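Local structure of quinone oxidoreductase (Coxiella burnetii, 3TQH) at residues Phe15-Pro18 / Lys19-Lys22; Ser56-Val59 / Ala60-Lys64; Asn87-Asn90 / Ile91-Val95. The protein probably reduces quinones with NADPH as hydride donor, binding the dinucleotide between a GroES-like catalytic domain and a Rossmann-type domain. One frame throughout, in Å; residues are numbered along the deposited sequence.

Contacts 1 and 3 are surface features, each a turn that delivers the chain into a strand: 21-27 for contact 1, 94-98 for contact 3. Contact 2 is partly buried and forms the short helix 58-63. The first relies on two 3-10 bonds accepted by the carbonyls of P17 and P18, the second on a largely weak set of helical bonds, and the third adds a carboxylate to a type II turn. Contacts 1 and 2 both pack on helix 47-53, through R53 and T52 respectively, and touch where the ring of F15 meets A60 and K64. Contact 3 lies against strand 74-82, about 22 Å from either, measured between nearest atoms.

Contact 1: residues Phe15-Pro18 / Lys19-Lys22; sequences FGPP and KVLK
V20 holds CG1 anti to its own carbonyl carbon and CG2 between that carbon and the backbone N (chi1 -57°), a setting that turns both methyls onto the carbonyl of P17. CG2 of V20 lies close against P17 O, at 3.1 Å, and CG1 of V20 stands 3.4 Å from the same oxygen. The CG1 branch also reaches back along the chain, over G16 CA at 4.0 Å and alongside P17 CD at 4.2 Å. P17 O is thus flanked by carbon while it accepts a nearly straight hydrogen bond from V20 N (3.1 Å), the donor lying above the carbonyl plane. One residue on, L21 N donates to P18 O in the same manner, also at 3.1 Å. Two successive i to i+3 bonds define a short 3-10 turn at the end of the loop that connects strand 6-12 to its antiparallel partner 21-27. CB and CG of L21 both sit 3.5 Å from P18 O, and this buried side chain also packs on A300 and H304 of helix 300-308 and on strand 6-12. R53 of helix 47-53 backs the turn, touching P18, V20 and L21 and donating from NH1 to G16 O.

Contact 2: residues Ser56-Val59 / Ala60-Lys64; sequences SGFV and AKKLK
V59 O is gripped by two amides of the following turn. L63 N supplies the sounder bond, at 3.2 Å and 158°, approaching in the carbonyl plane; K62 N, at 3.1 Å, makes a weak, strongly bent hydrogen bond. The two earlier carbonyls each receive one weak i to i+3 bond, from A60 N to G57 O at 3.3 Å and from K61 N to F58 O at 3.1 Å. This is a short, loosely bonded helix, 58-63. Of the bonds between 56-59 and 60-64, the one from L63 N has the i to i+4 span of an alpha helix; the others are i to i+3. The helix lies in the GroES-like part of the enzyme, next to helix 47-53, which carries the NADPH-binding K51. Side chains sort themselves by face. V59 sets CG1 anti to its backbone N (chi1 -180°), and that methyl comes within 4.4 Å of L63 CD1; both residues also rest on T52 of helix 47-53. A60 CB approaches G57 O, while beyond it the methyl is covered by the ring of F15. On the outer face, K61 CB presses on F58 O at 3.0 Å before its chain leads away. The K62 chain, bent at chi2 and chi4, carries NZ to 4.3 Å from CE2 of F58, arriving obliquely to the ring, but the charge is paired with D103 in a salt bridge. Ahead of the helix, S56 OG lies within hydrogen-bonding reach of N54 OD1, its strongest polar partner, and of K51 O, which can share its single proton, and G57 is tied to K51 through the backbone, fastening the start of this segment to a residue that binds the cofactor.

Contact 3: residues Asn87-Asn90 / Ile91-Val95; sequences NNVN and IGDKV
D93 and N90 hold each other by two hydrogen bonds of different kinds. The backbone N of N90 donates to the carboxylate oxygen D93 OD2 at 2.9 Å, with an angle of 156°, and meets that oxygen from above the carboxylate plane. In return D93 N donates to N90 O at 3.2 Å, again from above the plane of the acceptor group. The first bond uses a side chain, the second closes a type II beta turn running from N90 to D93 with I91 and G92 at its corners. Glycine suits the third position, where phi is 96° and a CB would be jammed against the carbonyl oxygen of I91. D93 has its CG anti to the carbonyl carbon and beside its backbone N (chi1 -77°), which folds the carboxylate back over the turn: CG lies 3.2 Å from N90 O, and OD1 lies 3.7 Å from N90 CB. OD2 has a second donor in Q121 NE2, so the carboxylate is fixed from beyond the turn as well. Between the two segments apolar packing is slight. V89, with CG1 anti to its backbone N, brings that methyl to 3.9 Å from D93 OD2, a hydrocarbon neighbour beside a polar oxygen. The turn leads the chain into strand 94-98, which pairs antiparallel with strands 74-82 and 119-121; G92 and D93 already bond to V79 through the backbone, while V89 packs on V79 of strand 74-82 and on M36 of strand 36-44, and I91 touches L82.

Contact 1: residues Phe15-Pro18 / Lys19-Lys22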
loop_
_atom_site.group_PDB
_atom_site.type_symbol
_atom_site.label_atom_id
_atom_site.label_comp_id
_atom_site.label_asym_id
_atom_site.label_seq_id
_atom_site.Cartn_x
_atom_site.Cartn_y
_atom_site.Cartn_z
ATOM N N PHE A 15 10.750 10.129 -16.976
ATOM C CA PHE A 15 9.714 10.547 -16.043
ATOM C C PHE A 15 8.680 11.356 -16.806
ATOM O O PHE A 15 9.026 12.239 -17.587
ATOM C CB PHE A 15 10.289 11.401 -14.913
ATOM C CG PHE A 15 11.323 10.698 -14.082
ATOM C CD1 PHE A 15 10.992 9.568 -13.351
ATOM C CD2 PHE A 15 12.624 11.180 -14.018
ATOM C CE1 PHE A 15 11.939 8.921 -12.577
ATOM C CE2 PHE A 15 13.580 10.535 -13.245
ATOM C CZ PHE A 15 13.234 9.403 -12.523
ATOM N N GLY A 16 7.409 11.060 -16.585
ATOM C CA GLY A 16 6.362 11.790 -17.280
ATOM C C GLY A 16 4.988 11.273 -16.947
ATOM O O GLY A 16 4.810 10.625 -15.928
ATOM N N PRO A 17 4.006 11.562 -17.814
ATOM C CA PRO A 17 2.644 11.072 -17.656
ATOM C C PRO A 17 2.544 9.566 -17.888
ATOM O O PRO A 17 3.516 8.951 -18.329
ATOM C CB PRO A 17 1.868 11.818 -18.756
ATOM C CG PRO A 17 2.744 12.924 -19.192
ATOM C CD PRO A 17 4.133 12.435 -18.995
ATOM N N PRO A 18 1.368 8.977 -17.615
ATOM C CA PRO A 18 1.154 7.533 -17.768
ATOM C C PRO A 18 1.547 6.944 -19.129
ATOM O O PRO A 18 1.937 5.783 -19.197
ATOM C CB PRO A 18 -0.348 7.383 -17.522
ATOM C CG PRO A 18 -0.664 8.485 -16.560
ATOM C CD PRO A 18 0.216 9.633 -16.966
ATOM N N LYS A 19 1.450 7.741 -20.192
ATOM C CA LYS A 19 1.801 7.295 -21.548
ATOM C C LYS A 19 3.248 6.799 -21.702
ATOM O O LYS A 19 3.557 6.125 -22.694
ATOM C CB LYS A 19 1.564 8.419 -22.575
ATOM C CG LYS A 19 0.137 8.529 -23.123
ATOM C CD LYS A 19 0.118 9.292 -24.453
ATOM C CE LYS A 19 -1.291 9.753 -24.834
ATOM N NZ LYS A 19 -1.360 10.268 -26.245
ATOM N N VAL A 20 4.127 7.149 -20.757
ATOM C CA VAL A 20 5.542 6.731 -20.815
ATOM C C VAL A 20 5.756 5.258 -20.454
ATOM O O VAL A 20 6.842 4.723 -20.658
ATOM C CB VAL A 20 6.469 7.598 -19.911
ATOM C CG1 VAL A 20 6.355 9.067 -20.277
ATOM C CG2 VAL A 20 6.163 7.376 -18.442
ATOM N N LEU A 21 4.729 4.612 -19.908
ATOM C CA LEU A 21 4.788 3.185 -19.618
ATOM C C LEU A 21 4.700 2.381 -20.910
ATOM O O LEU A 21 3.851 2.658 -21.753
ATOM C CB LEU A 21 3.645 2.784 -18.695
ATOM C CG LEU A 21 3.653 3.356 -17.279
ATOM C CD1 LEU A 21 2.535 2.720 -16.477
ATOM C CD2 LEU A 21 4.969 3.124 -16.596
ATOM N N LYS A 22 5.575 1.391 -21.057
ATOM C CA LYS A 22 5.603 0.546 -22.253
ATOM C C LYS A 22 5.711 -0.928 -21.875
ATOM O O LYS A 22 6.440 -1.284 -20.945
ATOM C CB LYS A 22 6.794 0.906 -23.145
ATOM C CG LYS A 22 7.083 2.397 -23.268
ATOM C CD LYS A 22 8.192 2.672 -24.284
ATOM C CE LYS A 22 9.572 2.361 -23.716
ATOM N NZ LYS A 22 10.571 2.130 -24.794
#

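Contact 2: residues Ser56-Val59 / Ala60-Lys64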
loop_
_atom_site.group_PDB
_atom_site.type_symbol
_atom_site.label_atom_id
_atom_site.label_comp_id
_atom_site.label_asym_id
_atom_site.label_seq_id
_atom_site.Cartn_x
_atom_site.Cartn_y
_atom_site.Cartn_z
ATOM N N SER A 56 8.309 12.633 -9.094
ATOM C CA SER A 56 8.129 13.463 -7.907
ATOM C C SER A 56 8.682 12.805 -6.647
ATOM O O SER A 56 9.115 13.498 -5.724
ATOM C CB SER A 56 6.649 13.809 -7.704
ATOM O OG SER A 56 5.867 12.647 -7.471
ATOM N N GLY A 57 8.672 11.475 -6.608
ATOM C CA GLY A 57 9.036 10.740 -5.396
ATOM C C GLY A 57 10.526 10.701 -5.112
ATOM O O GLY A 57 11.344 11.022 -5.977
ATOM N N PHE A 58 10.872 10.301 -3.891
ATOM C CA PHE A 58 12.268 10.136 -3.487
ATOM C C PHE A 58 12.954 8.981 -4.226
ATOM O O PHE A 58 14.160 9.031 -4.482
ATOM C CB PHE A 58 12.370 9.903 -1.975
ATOM C CG PHE A 58 13.770 9.642 -1.501
ATOM C CD1 PHE A 58 14.626 10.694 -1.209
ATOM C CD2 PHE A 58 14.240 8.344 -1.369
ATOM C CE1 PHE A 58 15.924 10.455 -0.777
ATOM C CE2 PHE A 58 15.537 8.099 -0.936
ATOM C CZ PHE A 58 16.378 9.152 -0.642
ATOM N N VAL A 59 12.190 7.945 -4.557
ATOM C CA VAL A 59 12.732 6.817 -5.310
ATOM C C VAL A 59 13.158 7.264 -6.710
ATOM O O VAL A 59 14.158 6.779 -7.238
ATOM C CB VAL A 59 11.727 5.648 -5.411
ATOM C CG1 VAL A 59 12.335 4.500 -6.200
ATOM C CG2 VAL A 59 11.309 5.178 -4.012
ATOM N N ALA A 60 12.410 8.201 -7.290
ATOM C CA ALA A 60 12.769 8.807 -8.582
ATOM C C ALA A 60 14.137 9.481 -8.554
ATOM O O ALA A 60 14.809 9.555 -9.579
ATOM C CB ALA A 60 11.707 9.807 -9.016
ATOM N N LYS A 61 14.538 9.977 -7.385
ATOM C CA LYS A 61 15.856 10.589 -7.195
ATOM C C LYS A 61 16.977 9.592 -7.509
ATOM O O LYS A 61 17.949 9.932 -8.187
ATOM C CB LYS A 61 16.000 11.090 -5.748
ATOM C CG LYS A 61 17.007 12.219 -5.536
ATOM C CD LYS A 61 16.327 13.592 -5.449
ATOM C CE LYS A 61 17.304 14.683 -5.024
ATOM N NZ LYS A 61 18.427 14.857 -5.986
ATOM N N LYS A 62 16.831 8.363 -7.015
ATOM C CA LYS A 62 17.835 7.303 -7.214
ATOM C C LYS A 62 17.808 6.709 -8.630
ATOM O O LYS A 62 18.852 6.334 -9.165
ATOM C CB LYS A 62 17.624 6.172 -6.203
ATOM C CG LYS A 62 17.775 6.575 -4.734
ATOM C CD LYS A 62 19.215 6.434 -4.225
ATOM C CE LYS A 62 19.264 6.332 -2.696
ATOM N NZ LYS A 62 18.464 5.162 -2.181
ATOM N N LEU A 63 16.618 6.611 -9.223
ATOM C CA LEU A 63 16.465 6.094 -10.587
ATOM C C LEU A 63 16.776 7.130 -11.668
ATOM O O LEU A 63 16.792 6.790 -12.849
ATOM C CB LEU A 63 15.038 5.580 -10.820
ATOM C CG LEU A 63 14.587 4.293 -10.140
ATOM C CD1 LEU A 63 13.128 4.032 -10.467
ATOM C CD2 LEU A 63 15.444 3.123 -10.575
ATOM N N LYS A 64 17.008 8.382 -11.266
ATOM C CA LYS A 64 17.232 9.501 -12.196
ATOM C C LYS A 64 18.226 9.194 -13.318
ATOM O O LYS A 64 17.943 9.462 -14.487
ATOM C CB LYS A 64 17.681 10.747 -11.411
ATOM C CG LYS A 64 18.314 11.877 -12.232
ATOM C CD LYS A 64 18.403 13.172 -11.409
ATOM C CE LYS A 64 19.748 13.884 -11.575
ATOM N NZ LYS A 64 19.976 14.441 -12.938
#

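Contact 3: residues Asn87-Asn90 / Ile91-Val95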
loop_
_atom_site.group_PDB
_atom_site.type_symbol
_atom_site.label_atom_id
_atom_site.label_comp_id
_atom_site.label_asym_id
_atom_site.label_seq_id
_atom_site.Cartn_x
_atom_site.Cartn_y
_atom_site.Cartn_z
ATOM N N ASN A 87 17.595 -21.916 1.969
ATOM C CA ASN A 87 17.335 -23.126 2.766
ATOM C C ASN A 87 15.860 -23.488 2.962
ATOM O O ASN A 87 15.502 -24.671 2.910
ATOM C CB ASN A 87 17.996 -23.004 4.155
ATOM C CG ASN A 87 19.443 -23.461 4.168
ATOM O OD1 ASN A 87 19.927 -23.979 5.175
ATOM N ND2 ASN A 87 20.144 -23.273 3.053
ATOM N N ASN A 88 15.021 -22.483 3.212
ATOM C CA ASN A 88 13.642 -22.710 3.664
ATOM C C ASN A 88 12.554 -22.580 2.584
ATOM O O ASN A 88 11.376 -22.805 2.873
ATOM C CB ASN A 88 13.308 -21.759 4.830
ATOM C CG ASN A 88 13.796 -22.273 6.189
ATOM O OD1 ASN A 88 14.286 -23.404 6.317
ATOM N ND2 ASN A 88 13.654 -21.433 7.219
ATOM N N VAL A 89 12.932 -22.212 1.361
ATOM C CA VAL A 89 11.990 -22.178 0.236
ATOM C C VAL A 89 12.236 -23.378 -0.695
ATOM O O VAL A 89 13.354 -23.878 -0.784
ATOM C CB VAL A 89 12.126 -20.861 -0.553
ATOM C CG1 VAL A 89 10.973 -20.701 -1.542
ATOM C CG2 VAL A 89 12.171 -19.677 0.402
ATOM N N ASN A 90 11.184 -23.844 -1.368
ATOM C CA ASN A 90 11.288 -24.909 -2.369
ATOM C C ASN A 90 10.769 -24.466 -3.735
ATOM O O ASN A 90 9.903 -23.598 -3.828
ATOM C CB ASN A 90 10.501 -26.143 -1.922
ATOM C CG ASN A 90 11.222 -26.952 -0.866
ATOM O OD1 ASN A 90 10.676 -27.208 0.204
ATOM N ND2 ASN A 90 12.451 -27.375 -1.168
ATOM N N ILE A 91 11.304 -25.075 -4.789
ATOM C CA ILE A 91 10.806 -24.874 -6.146
ATOM C C ILE A 91 9.353 -25.344 -6.199
ATOM O O ILE A 91 9.025 -26.428 -5.711
ATOM C CB ILE A 91 11.628 -25.685 -7.194
ATOM C CG1 ILE A 91 13.096 -25.239 -7.230
ATOM C CG2 ILE A 91 11.006 -25.570 -8.580
ATOM C CD1 ILE A 91 13.301 -23.803 -7.635
ATOM N N GLY A 92 8.488 -24.523 -6.780
ATOM C CA GLY A 92 7.065 -24.840 -6.864
ATOM C C GLY A 92 6.213 -24.212 -5.771
ATOM O O GLY A 92 4.985 -24.226 -5.865
ATOM N N ASP A 93 6.849 -23.661 -4.738
ATOM C CA ASP A 93 6.116 -23.011 -3.649
ATOM C C ASP A 93 5.360 -21.792 -4.168
ATOM O O ASP A 93 5.884 -21.029 -4.971
ATOM C CB ASP A 93 7.060 -22.576 -2.518
ATOM C CG ASP A 93 7.515 -23.734 -1.631
ATOM O OD1 ASP A 93 7.047 -24.883 -1.801
ATOM O OD2 ASP A 93 8.349 -23.481 -0.740
ATOM N N LYS A 94 4.123 -21.627 -3.712
ATOM C CA LYS A 94 3.337 -20.442 -4.020
ATOM C C LYS A 94 3.651 -19.389 -2.964
ATOM O O LYS A 94 3.535 -19.652 -1.765
ATOM C CB LYS A 94 1.846 -20.776 -4.043
ATOM C CG LYS A 94 1.478 -21.861 -5.063
ATOM C CD LYS A 94 -0.023 -22.200 -5.042
ATOM C CE LYS A 94 -0.360 -23.333 -6.021
ATOM N NZ LYS A 94 -1.617 -24.046 -5.657
ATOM N N VAL A 95 4.062 -18.204 -3.413
ATOM C CA VAL A 95 4.550 -17.167 -2.504
ATOM C C VAL A 95 3.959 -15.792 -2.779
ATOM O O VAL A 95 3.430 -15.522 -3.857
ATOM C CB VAL A 95 6.094 -17.050 -2.555
ATOM C CG1 VAL A 95 6.744 -18.355 -2.079
ATOM C CG2 VAL A 95 6.556 -16.674 -3.954
#